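Local coordinates for triphenylmethane reductase (Citrobacter sp., PDB 2JL1), which probably uses NADPH, bound in a Rossmann-type fold, to reduce triphenylmethane dyes, a reaction of interest for bioremediation, at residues A[19-23]-A[24-28]. Sequence-based numbering, arbitrary orientation.
Sequences HLLKK and VPASQ
Leu21 lays its CD2 methyl over Ala26, 3.6 Å from CB and 3.7 Å from CA, closing the turn that leads from helix 11-20 into strand 29-33. This is the first beta-alpha-beta crossover of the Rossmann fold, at the C-terminal end of the helix, whose start carries NADP-binding residues such as Gln11 and Leu12. Leu21 begins by pointing away from 24-28; with CG anti to the carbonyl carbon (chi1 -74°), the branched end swings back, and the leucine's length lets CD2 touch Ala26. At Ala26 a single methyl is enough to meet it, and residues 26-28 then form a short 3-10 segment, in which Gln28 N bonds to Pro25 O. Val24 packs CG2 against Leu20, 4.3 Å from its CB and 3.3 Å from its O. Leu20 is buried and touches Ile3, Val5 and Ile29, an apolar setting that suits a leucine. The smaller, beta-branched Val24 is partly exposed, yet it too touches Ile29, and both residues meet Thr187. Lys23 also touches Thr187, but it is exposed, as suits a charged side chain at the protein surface. Gln28 NE2 hydrogen-bonds to Phe1 O, just before strand 3-5. The carbonyl of Leu20 is gripped twice. Its O accepts from Lys23 N at 2.8 Å. Val24 N donates to the same Leu20 O, also at 2.8 Å, and lies almost in line with the C=O bond, at a C=O...N angle of 178°.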
# COMPACT_ATOMS: atom_id res chain seq x y z
N HIS A 19 -10.82 -5.67 -27.52
CA HIS A 19 -11.09 -7.07 -27.15
C HIS A 19 -12.47 -7.29 -26.50
O HIS A 19 -13.12 -8.30 -26.78
CB HIS A 19 -9.98 -7.60 -26.24
CG HIS A 19 -8.68 -7.84 -26.96
ND1 HIS A 19 -8.51 -8.87 -27.86
CD2 HIS A 19 -7.51 -7.16 -26.93
CE1 HIS A 19 -7.28 -8.82 -28.35
NE2 HIS A 19 -6.65 -7.80 -27.79
N LEU A 20 -12.91 -6.36 -25.65
CA LEU A 20 -14.25 -6.43 -25.05
C LEU A 20 -15.35 -6.35 -26.11
O LEU A 20 -16.39 -7.02 -26.00
CB LEU A 20 -14.48 -5.33 -24.00
CG LEU A 20 -13.76 -5.50 -22.65
CD1 LEU A 20 -13.92 -4.28 -21.74
CD2 LEU A 20 -14.25 -6.76 -21.97
N LEU A 21 -15.10 -5.55 -27.15
CA LEU A 21 -16.06 -5.39 -28.26
C LEU A 21 -16.27 -6.68 -29.06
O LEU A 21 -17.27 -6.81 -29.76
CB LEU A 21 -15.66 -4.21 -29.17
CG LEU A 21 -15.90 -2.78 -28.63
CD1 LEU A 21 -15.19 -1.69 -29.48
CD2 LEU A 21 -17.38 -2.47 -28.51
N LYS A 22 -15.35 -7.62 -28.95
CA LYS A 22 -15.54 -8.93 -29.57
C LYS A 22 -16.25 -9.90 -28.62
O LYS A 22 -16.56 -11.03 -29.01
CB LYS A 22 -14.21 -9.53 -30.01
CG LYS A 22 -13.50 -8.76 -31.10
CD LYS A 22 -12.25 -9.52 -31.51
CE LYS A 22 -11.30 -8.67 -32.34
NZ LYS A 22 -9.90 -8.96 -31.89
N LYS A 23 -16.54 -9.47 -27.39
CA LYS A 23 -17.15 -10.37 -26.40
C LYS A 23 -18.52 -9.92 -25.88
O LYS A 23 -19.36 -10.75 -25.57
CB LYS A 23 -16.19 -10.60 -25.22
CG LYS A 23 -14.92 -11.35 -25.56
CD LYS A 23 -13.89 -11.25 -24.41
CE LYS A 23 -12.54 -11.89 -24.77
NZ LYS A 23 -12.61 -13.39 -24.87
N VAL A 24 -18.71 -8.62 -25.74
CA VAL A 24 -19.93 -8.07 -25.15
C VAL A 24 -20.44 -6.94 -26.06
O VAL A 24 -19.65 -6.36 -26.81
CB VAL A 24 -19.68 -7.55 -23.69
CG1 VAL A 24 -19.33 -8.70 -22.73
CG2 VAL A 24 -18.59 -6.48 -23.65
N PRO A 25 -21.76 -6.63 -26.00
CA PRO A 25 -22.28 -5.51 -26.81
C PRO A 25 -21.62 -4.20 -26.42
O PRO A 25 -21.24 -4.02 -25.26
CB PRO A 25 -23.77 -5.47 -26.43
CG PRO A 25 -24.07 -6.85 -25.98
CD PRO A 25 -22.84 -7.27 -25.23
N ALA A 26 -21.49 -3.29 -27.38
CA ALA A 26 -20.81 -2.01 -27.15
C ALA A 26 -21.47 -1.17 -26.05
O ALA A 26 -20.81 -0.41 -25.36
CB ALA A 26 -20.72 -1.21 -28.44
N SER A 27 -22.79 -1.33 -25.90
CA SER A 27 -23.55 -0.59 -24.88
C SER A 27 -23.19 -1.00 -23.44
O SER A 27 -23.50 -0.27 -22.49
CB SER A 27 -25.05 -0.76 -25.13
OG SER A 27 -25.47 -2.09 -24.84
N GLN A 28 -22.56 -2.16 -23.29
CA GLN A 28 -22.22 -2.74 -21.99
C GLN A 28 -20.84 -2.23 -21.50
O GLN A 28 -20.46 -2.43 -20.34
CB GLN A 28 -22.23 -4.28 -22.10
CG GLN A 28 -22.24 -5.03 -20.77
CD GLN A 28 -22.25 -6.56 -20.91
OE1 GLN A 28 -22.63 -7.12 -21.96
NE2 GLN A 28 -21.84 -7.24 -19.84